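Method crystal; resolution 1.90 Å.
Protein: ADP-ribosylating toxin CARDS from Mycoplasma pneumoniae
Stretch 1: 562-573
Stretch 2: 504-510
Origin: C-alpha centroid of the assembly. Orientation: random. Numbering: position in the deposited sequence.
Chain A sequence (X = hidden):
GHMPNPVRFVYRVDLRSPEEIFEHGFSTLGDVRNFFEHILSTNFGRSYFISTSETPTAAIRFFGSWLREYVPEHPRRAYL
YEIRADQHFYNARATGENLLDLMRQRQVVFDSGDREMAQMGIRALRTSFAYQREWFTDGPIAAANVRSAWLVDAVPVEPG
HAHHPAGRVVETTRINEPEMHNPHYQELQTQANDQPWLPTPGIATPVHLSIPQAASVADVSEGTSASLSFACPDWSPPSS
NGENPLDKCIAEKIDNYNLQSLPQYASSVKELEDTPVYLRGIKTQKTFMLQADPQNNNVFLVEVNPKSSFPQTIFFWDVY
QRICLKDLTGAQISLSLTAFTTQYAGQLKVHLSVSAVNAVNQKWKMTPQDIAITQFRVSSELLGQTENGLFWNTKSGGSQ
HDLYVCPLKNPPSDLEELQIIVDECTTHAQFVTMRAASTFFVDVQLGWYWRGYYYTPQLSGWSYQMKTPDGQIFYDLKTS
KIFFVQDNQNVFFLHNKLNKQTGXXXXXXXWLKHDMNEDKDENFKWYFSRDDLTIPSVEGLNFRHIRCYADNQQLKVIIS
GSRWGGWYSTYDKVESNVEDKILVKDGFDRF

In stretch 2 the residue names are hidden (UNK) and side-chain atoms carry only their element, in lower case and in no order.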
ATOM      1  N   SER A 562       7.439  11.396  38.724  1.00 30.84           N
ATOM      2  CA  SER A 562       8.855  11.461  38.369  1.00 32.84           C
ATOM      3  C   SER A 562       9.204  10.589  37.155  1.00 32.04           C
ATOM      4  O   SER A 562      10.198  10.844  36.472  1.00 35.58           O
ATOM      5  CB  SER A 562       9.725  11.070  39.567  1.00 27.03           C
ATOM      6  OG  SER A 562       9.522   9.711  39.922  1.00 38.18           O
ATOM      7  N   ARG A 563       8.394   9.562  36.909  1.00 27.41           N
ATOM      8  CA  ARG A 563       8.579   8.660  35.768  1.00 28.78           C
ATOM      9  C   ARG A 563       7.599   8.962  34.628  1.00 28.41           C
ATOM     10  O   ARG A 563       7.281   8.082  33.817  1.00 26.25           O
ATOM     11  CB  ARG A 563       8.408   7.205  36.214  1.00 27.65           C
ATOM     12  CG  ARG A 563       9.381   6.766  37.305  1.00 35.54           C
ATOM     13  CD  ARG A 563       8.980   5.408  37.852  1.00 41.22           C
ATOM     14  NE  ARG A 563      10.078   4.747  38.549  1.00 50.30           N
ATOM     15  CZ  ARG A 563       9.986   3.543  39.110  1.00 56.89           C
ATOM     16  NH1 ARG A 563       8.843   2.869  39.061  1.00 52.07           N
ATOM     17  NH2 ARG A 563      11.037   3.012  39.725  1.00 60.49           N
ATOM     18  N   TRP A 564       7.127  10.199  34.554  1.00 22.58           N
ATOM     19  CA  TRP A 564       6.180  10.564  33.510  1.00 25.04           C
ATOM     20  C   TRP A 564       6.793  10.321  32.140  1.00 27.65           C
ATOM     21  O   TRP A 564       7.982  10.548  31.940  1.00 21.54           O
ATOM     22  CB  TRP A 564       5.742  12.018  33.641  1.00 26.70           C
ATOM     23  CG  TRP A 564       6.730  13.034  33.140  1.00 28.48           C
ATOM     24  CD1 TRP A 564       7.630  13.737  33.887  1.00 31.24           C
ATOM     25  CD2 TRP A 564       6.894  13.480  31.790  1.00 25.96           C
ATOM     26  NE1 TRP A 564       8.349  14.591  33.087  1.00 31.93           N
ATOM     27  CE2 TRP A 564       7.922  14.446  31.791  1.00 29.69           C
ATOM     28  CE3 TRP A 564       6.283  13.145  30.574  1.00 28.08           C
ATOM     29  CZ2 TRP A 564       8.357  15.084  30.623  1.00 26.33           C
ATOM     30  CZ3 TRP A 564       6.711  13.778  29.419  1.00 25.77           C
ATOM     31  CH2 TRP A 564       7.739  14.739  29.451  1.00 28.00           C
ATOM     32  N   GLY A 565       5.987   9.836  31.201  1.00 24.19           N
ATOM     33  CA  GLY A 565       6.463   9.650  29.843  1.00 23.11           C
ATOM     34  C   GLY A 565       7.171   8.333  29.625  1.00 21.17           C
ATOM     35  O   GLY A 565       7.615   8.046  28.514  1.00 20.60           O
ATOM     36  N   GLY A 566       7.269   7.521  30.673  1.00 20.44           N
ATOM     37  CA  GLY A 566       7.940   6.239  30.568  1.00 22.47           C
ATOM     38  C   GLY A 566       7.075   5.163  29.930  1.00 24.35           C
ATOM     39  O   GLY A 566       5.958   4.902  30.379  1.00 20.36           O
ATOM     40  N   TRP A 567       7.602   4.524  28.887  1.00 22.01           N
ATOM     41  CA  TRP A 567       6.888   3.465  28.182  1.00 20.74           C
ATOM     42  C   TRP A 567       7.170   2.124  28.842  1.00 18.85           C
ATOM     43  O   TRP A 567       8.321   1.779  29.089  1.00 19.39           O
ATOM     44  CB  TRP A 567       7.314   3.446  26.699  1.00 16.24           C
ATOM     45  CG  TRP A 567       6.912   4.687  25.965  1.00 18.46           C
ATOM     46  CD1 TRP A 567       7.447   5.926  26.114  1.00 18.76           C
ATOM     47  CD2 TRP A 567       5.892   4.810  24.960  1.00 21.57           C
ATOM     48  NE1 TRP A 567       6.825   6.819  25.277  1.00 18.48           N
ATOM     49  CE2 TRP A 567       5.868   6.156  24.551  1.00 22.11           C
ATOM     50  CE3 TRP A 567       5.004   3.907  24.361  1.00 25.71           C
ATOM     51  CZ2 TRP A 567       4.981   6.635  23.578  1.00 23.56           C
ATOM     52  CZ3 TRP A 567       4.119   4.381  23.392  1.00 25.98           C
ATOM     53  CH2 TRP A 567       4.116   5.731  23.009  1.00 20.69           C
ATOM     54  N   TYR A 568       6.126   1.352  29.123  1.00 17.35           N
ATOM     55  CA  TYR A 568       6.315   0.050  29.743  1.00 17.12           C
ATOM     56  C   TYR A 568       5.288  -0.930  29.202  1.00 18.04           C
ATOM     57  O   TYR A 568       4.369  -0.536  28.485  1.00 21.30           O
ATOM     58  CB  TYR A 568       6.189   0.178  31.277  1.00 19.18           C
ATOM     59  CG  TYR A 568       4.790   0.508  31.760  1.00 19.11           C
ATOM     60  CD1 TYR A 568       4.323   1.824  31.778  1.00 19.06           C
ATOM     61  CD2 TYR A 568       3.938  -0.495  32.197  1.00 22.97           C
ATOM     62  CE1 TYR A 568       3.035   2.130  32.210  1.00 21.02           C
ATOM     63  CE2 TYR A 568       2.650  -0.205  32.642  1.00 23.83           C
ATOM     64  CZ  TYR A 568       2.205   1.106  32.644  1.00 25.17           C
ATOM     65  OH  TYR A 568       0.925   1.384  33.075  1.00 24.40           O
ATOM     66  N   SER A 569       5.440  -2.209  29.519  1.00 18.56           N
ATOM     67  CA  SER A 569       4.385  -3.171  29.218  1.00 19.71           C
ATOM     68  C   SER A 569       3.921  -3.872  30.496  1.00 25.25           C
ATOM     69  O   SER A 569       4.683  -3.978  31.464  1.00 23.46           O
ATOM     70  CB  SER A 569       4.829  -4.198  28.168  1.00 16.53           C
ATOM     71  OG  SER A 569       5.851  -5.063  28.644  1.00 20.17           O
ATOM     72  N   THR A 570       2.686  -4.371  30.482  1.00 23.98           N
ATOM     73  CA  THR A 570       2.052  -4.866  31.702  1.00 23.80           C
ATOM     74  C   THR A 570       1.014  -5.962  31.474  1.00 25.93           C
ATOM     75  O   THR A 570       0.418  -6.065  30.398  1.00 24.13           O
ATOM     76  CB  THR A 570       1.401  -3.701  32.489  1.00 28.03           C
ATOM     77  OG1 THR A 570       0.802  -4.206  33.687  1.00 30.69           O
ATOM     78  CG2 THR A 570       0.336  -2.992  31.645  1.00 25.37           C
ATOM     79  N   TYR A 571       0.805  -6.785  32.497  1.00 24.32           N
ATOM     80  CA  TYR A 571      -0.289  -7.748  32.490  1.00 25.25           C
ATOM     81  C   TYR A 571      -1.574  -7.156  33.089  1.00 30.20           C
ATOM     82  O   TYR A 571      -2.632  -7.780  33.028  1.00 30.01           O
ATOM     83  CB  TYR A 571       0.085  -9.012  33.267  1.00 25.77           C
ATOM     84  CG  TYR A 571       1.109  -9.899  32.597  1.00 26.23           C
ATOM     85  CD1 TYR A 571       0.845 -10.498  31.370  1.00 24.02           C
ATOM     86  CD2 TYR A 571       2.339 -10.146  33.196  1.00 26.85           C
ATOM     87  CE1 TYR A 571       1.778 -11.317  30.759  1.00 26.40           C
ATOM     88  CE2 TYR A 571       3.273 -10.958  32.592  1.00 28.21           C
ATOM     89  CZ  TYR A 571       2.990 -11.537  31.376  1.00 24.39           C
ATOM     90  OH  TYR A 571       3.921 -12.350  30.784  1.00 29.16           O
ATOM     91  N   ASP A 572      -1.483  -5.967  33.678  1.00 28.85           N
ATOM     92  CA  ASP A 572      -2.640  -5.362  34.339  1.00 36.19           C
ATOM     93  C   ASP A 572      -3.500  -4.577  33.362  1.00 37.43           C
ATOM     94  O   ASP A 572      -3.059  -3.578  32.807  1.00 33.58           O
ATOM     95  CB  ASP A 572      -2.195  -4.446  35.478  1.00 39.01           C
ATOM     96  CG  ASP A 572      -1.563  -5.209  36.625  1.00 45.76           C
ATOM     97  OD1 ASP A 572      -1.902  -6.402  36.809  1.00 43.39           O
ATOM     98  OD2 ASP A 572      -0.727  -4.610  37.337  1.00 48.74           O
ATOM     99  N   LYS A 573      -4.734  -5.026  33.163  1.00 48.77           N
ATOM    100  CA  LYS A 573      -5.627  -4.374  32.207  1.00 53.56           C
ATOM    101  C   LYS A 573      -5.993  -2.963  32.668  1.00 51.48           C
ATOM    102  O   LYS A 573      -6.059  -2.031  31.861  1.00 50.72           O
ATOM    103  CB  LYS A 573      -6.887  -5.215  31.987  1.00 59.23           C
ATOM    104  CG  LYS A 573      -6.611  -6.634  31.508  1.00 62.15           C
ATOM    105  CD  LYS A 573      -7.909  -7.389  31.254  1.00 83.48           C
ATOM    106  CE  LYS A 573      -7.650  -8.819  30.792  1.00 86.19           C
ATOM    107  NZ  LYS A 573      -8.924  -9.549  30.517  1.00 86.68           N
ATOM    108  N   UNK A 504       7.232  -8.997  38.889  1.00 41.23           N
ATOM    109  CA  UNK A 504       6.266  -7.909  38.879  1.00 36.69           C
ATOM    110  C   UNK A 504       5.265  -8.083  37.743  1.00 35.17           C
ATOM    111  O   UNK A 504       5.447  -8.920  36.852  1.00 33.42           O
ATOM    112  o   UNK A 504      10.889  -5.411  42.621  1.00 59.89           O
ATOM    113  c   UNK A 504       8.654  -5.198  41.820  1.00 52.74           C
ATOM    114  c   UNK A 504       8.005  -6.258  39.757  1.00 46.15           C
ATOM    115  c   UNK A 504      10.261  -6.460  40.576  1.00 51.70           C
ATOM    116  c   UNK A 504       7.700  -5.482  40.866  1.00 50.03           C
ATOM    117  c   UNK A 504       9.933  -5.690  41.672  1.00 53.91           C
ATOM    118  c   UNK A 504       9.299  -6.738  39.625  1.00 45.51           C
ATOM    119  c   UNK A 504       6.960  -6.559  38.713  1.00 37.24           C
ATOM    120  N   UNK A 505       4.222  -7.263  37.782  1.00 28.91           N
ATOM    121  CA  UNK A 505       3.148  -7.306  36.797  1.00 32.28           C
ATOM    122  C   UNK A 505       3.492  -6.489  35.549  1.00 29.00           C
ATOM    123  O   UNK A 505       2.773  -6.537  34.545  1.00 29.51           O
ATOM    124  o   UNK A 505       2.012  -5.401  37.780  1.00 34.79           O
ATOM    125  c   UNK A 505       1.859  -6.766  37.425  1.00 28.73           C
ATOM    126  N   UNK A 506       4.584  -5.737  35.626  1.00 28.00           N
ATOM    127  CA  UNK A 506       4.996  -4.839  34.557  1.00 24.70           C
ATOM    128  C   UNK A 506       6.518  -4.766  34.452  1.00 30.15           C
ATOM    129  O   UNK A 506       7.238  -5.182  35.364  1.00 25.76           O
ATOM    130  c   UNK A 506       4.764  -2.950  37.312  1.00 30.98           C
ATOM    131  n   UNK A 506       5.559  -2.152  38.104  1.00 31.60           N
ATOM    132  c   UNK A 506       7.397  -0.511  37.630  1.00 35.78           C
ATOM    133  c   UNK A 506       6.136  -1.805  35.962  1.00 31.22           C
ATOM    134  c   UNK A 506       8.107   0.050  36.600  1.00 38.54           C
ATOM    135  c   UNK A 506       4.446  -3.442  34.817  1.00 26.46           C
ATOM    136  c   UNK A 506       6.878  -1.214  34.933  1.00 29.14           C
ATOM    137  c   UNK A 506       6.413  -1.440  37.297  1.00 34.88           C
ATOM    138  c   UNK A 506       7.855  -0.294  35.261  1.00 29.13           C
ATOM    139  c   UNK A 506       5.078  -2.768  35.994  1.00 31.14           C
ATOM    140  N   UNK A 507       7.005  -4.228  33.336  1.00 24.79           N
ATOM    141  CA  UNK A 507       8.432  -3.931  33.174  1.00 22.40           C
ATOM    142  C   UNK A 507       8.576  -2.926  32.037  1.00 26.03           C
ATOM    143  O   UNK A 507       7.725  -2.856  31.140  1.00 23.24           O
ATOM    144  o   UNK A 507      11.208  -3.955  33.564  1.00 24.90           O
ATOM    145  o   UNK A 507      11.457  -6.077  33.125  1.00 28.58           O
ATOM    146  c   UNK A 507       9.239  -5.211  32.914  1.00 23.52           C
ATOM    147  c   UNK A 507      10.738  -5.062  33.231  1.00 25.71           C
ATOM    148  N   UNK A 508       9.619  -2.107  32.101  1.00 23.85           N
ATOM    149  CA  UNK A 508       9.908  -1.149  31.043  1.00 22.54           C
ATOM    150  C   UNK A 508      10.061  -1.870  29.706  1.00 19.50           C
ATOM    151  O   UNK A 508      10.443  -3.041  29.663  1.00 22.90           O
ATOM    152  c   UNK A 508      11.207  -0.408  31.350  1.00 26.15           C
ATOM    153  c   UNK A 508      10.138   2.829  35.045  1.00 32.13           C
ATOM    154  c   UNK A 508       9.185   3.545  34.372  1.00 29.90           C
ATOM    155  c   UNK A 508      10.400   1.429  33.042  1.00 27.41           C
ATOM    156  c   UNK A 508      11.206   0.303  32.672  1.00 28.54           C
ATOM    157  c   UNK A 508       8.827   3.230  33.053  1.00 28.05           C
ATOM    158  c   UNK A 508       9.423   2.183  32.381  1.00 24.88           C
ATOM    159  n   UNK A 508      11.709   0.894  34.787  1.00 31.85           N
ATOM    160  c   UNK A 508      11.986   0.014  33.764  1.00 32.46           C
ATOM    161  c   UNK A 508      10.742   1.771  34.369  1.00 32.62           C
ATOM    162  N   UNK A 509       9.750  -1.175  28.620  1.00 18.69           N
ATOM    163  CA  UNK A 509      10.133  -1.648  27.294  1.00 17.13           C
ATOM    164  C   UNK A 509      11.442  -0.950  26.922  1.00 21.63           C
ATOM    165  O   UNK A 509      11.869  -0.019  27.604  1.00 20.85           O
ATOM    166  c   UNK A 509       7.813  -2.194  26.505  1.00 17.22           C
ATOM    167  c   UNK A 509       8.673   0.118  26.264  1.00 17.53           C
ATOM    168  c   UNK A 509       9.040  -1.348  26.245  1.00 18.67           C
ATOM    169  N   UNK A 510      12.091  -1.389  25.851  1.00 17.38           N
ATOM    170  CA  UNK A 510      13.333  -0.750  25.440  1.00 19.26           C
ATOM    171  C   UNK A 510      13.437  -0.775  23.927  1.00 18.59           C
ATOM    172  O   UNK A 510      12.725  -1.534  23.269  1.00 16.73           O
ATOM    173  c   UNK A 510      15.551  -3.792  26.462  1.00 26.85           C
ATOM    174  c   UNK A 510      14.526  -1.489  26.040  1.00 17.10           C
ATOM    175  o   UNK A 510      15.402  -5.036  26.491  1.00 27.88           O
ATOM    176  o   UNK A 510      16.475  -3.204  27.063  1.00 23.95           O
ATOM    177  c   UNK A 510      14.562  -2.964  25.646  1.00 22.56           C
TER
HETATM  178  O   HOH W   1       8.583  -4.937  28.996  1.00 22.08           O
HETATM  179  O   HOH W   2      10.994   2.387  28.821  1.00 27.88           O

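Position 504 carries one carbon and then a ring of six carbons bearing a single oxygen. This side chain stays well clear of stretch 1. It is Tyr504.

At position 505 the side chain is one carbon and one oxygen. The oxygen donates a hydrogen bond to Asp572 OD2 at 2.9 Å, and a single carbon bearing a hydroxyl identifies Ser505. Its carbonyl works as well: Ser505 O accepts from Tyr571 N at 2.9 Å and from Thr570 OG1 at 3.2 Å. Thr570 OG1 in turn accepts from Asp572 N at 2.9 Å, which ties the hydroxyl into both stretches.

Position 506 holds one carbon followed by fused five- and six-membered rings of eight carbons and one nitrogen. It projects from the same face of the sheet as Thr570, its CB 3.8 Å from Thr570 CB. One carbon of the six-membered ring is 4.0 Å from Tyr568 CB, and another is 3.8 Å from Arg563 NH1. The indole makes this Trp506.

Position 507 has two carbons, the second carrying two oxygens. The side chain lies on the same face as Ser569, and its nearest approach is CB to Ser569 O, 4.9 Å. A carboxylate one methylene from the backbone is Asp507. OD1 accepts a weak hydrogen bond from the backbone N of position 508, at 2.8 Å.

Position 508 again shows one carbon and a fused ring pair with eight carbons and one nitrogen. Its CB points away from stretch 1, yet the ring system returns to it: one six-membered-ring carbon lies 3.5 Å from Trp567 O, and its neighbor 4.0 Å from Gly566 CA. The rings also cover one face of the Arg563 guanidinium. This is Trp508; a CB on Gly566 would clash with Trp508 CZ3.

At position 509 one carbon carries two more, and one terminal carbon packs 3.6 Å from Trp567 CB. The branched side chain is that of Val509.

Position 510 has three carbons, the third bearing two oxygens. The side chain points away and makes no contact with stretch 1. It is Glu510.

The contact is antiparallel pairing edged by aromatic packing. Ser569 and Asp507 form its hydrogen-bonded pair, with Ser569 N to Asp507 O at 2.9 Å and Asp507 N to Ser569 O at 3.0 Å. A weak bond from Val509 N to Trp567 O, 3.3 Å, continues the ladder, and a water bridges Trp508 O and Ser569 OG. Around this backbone frame, the two indoles pack against Tyr568 and Arg563, while Ser505 secures the other end through Tyr571 and Asp572.

Stretch 2 (504-510) YSWDWVE
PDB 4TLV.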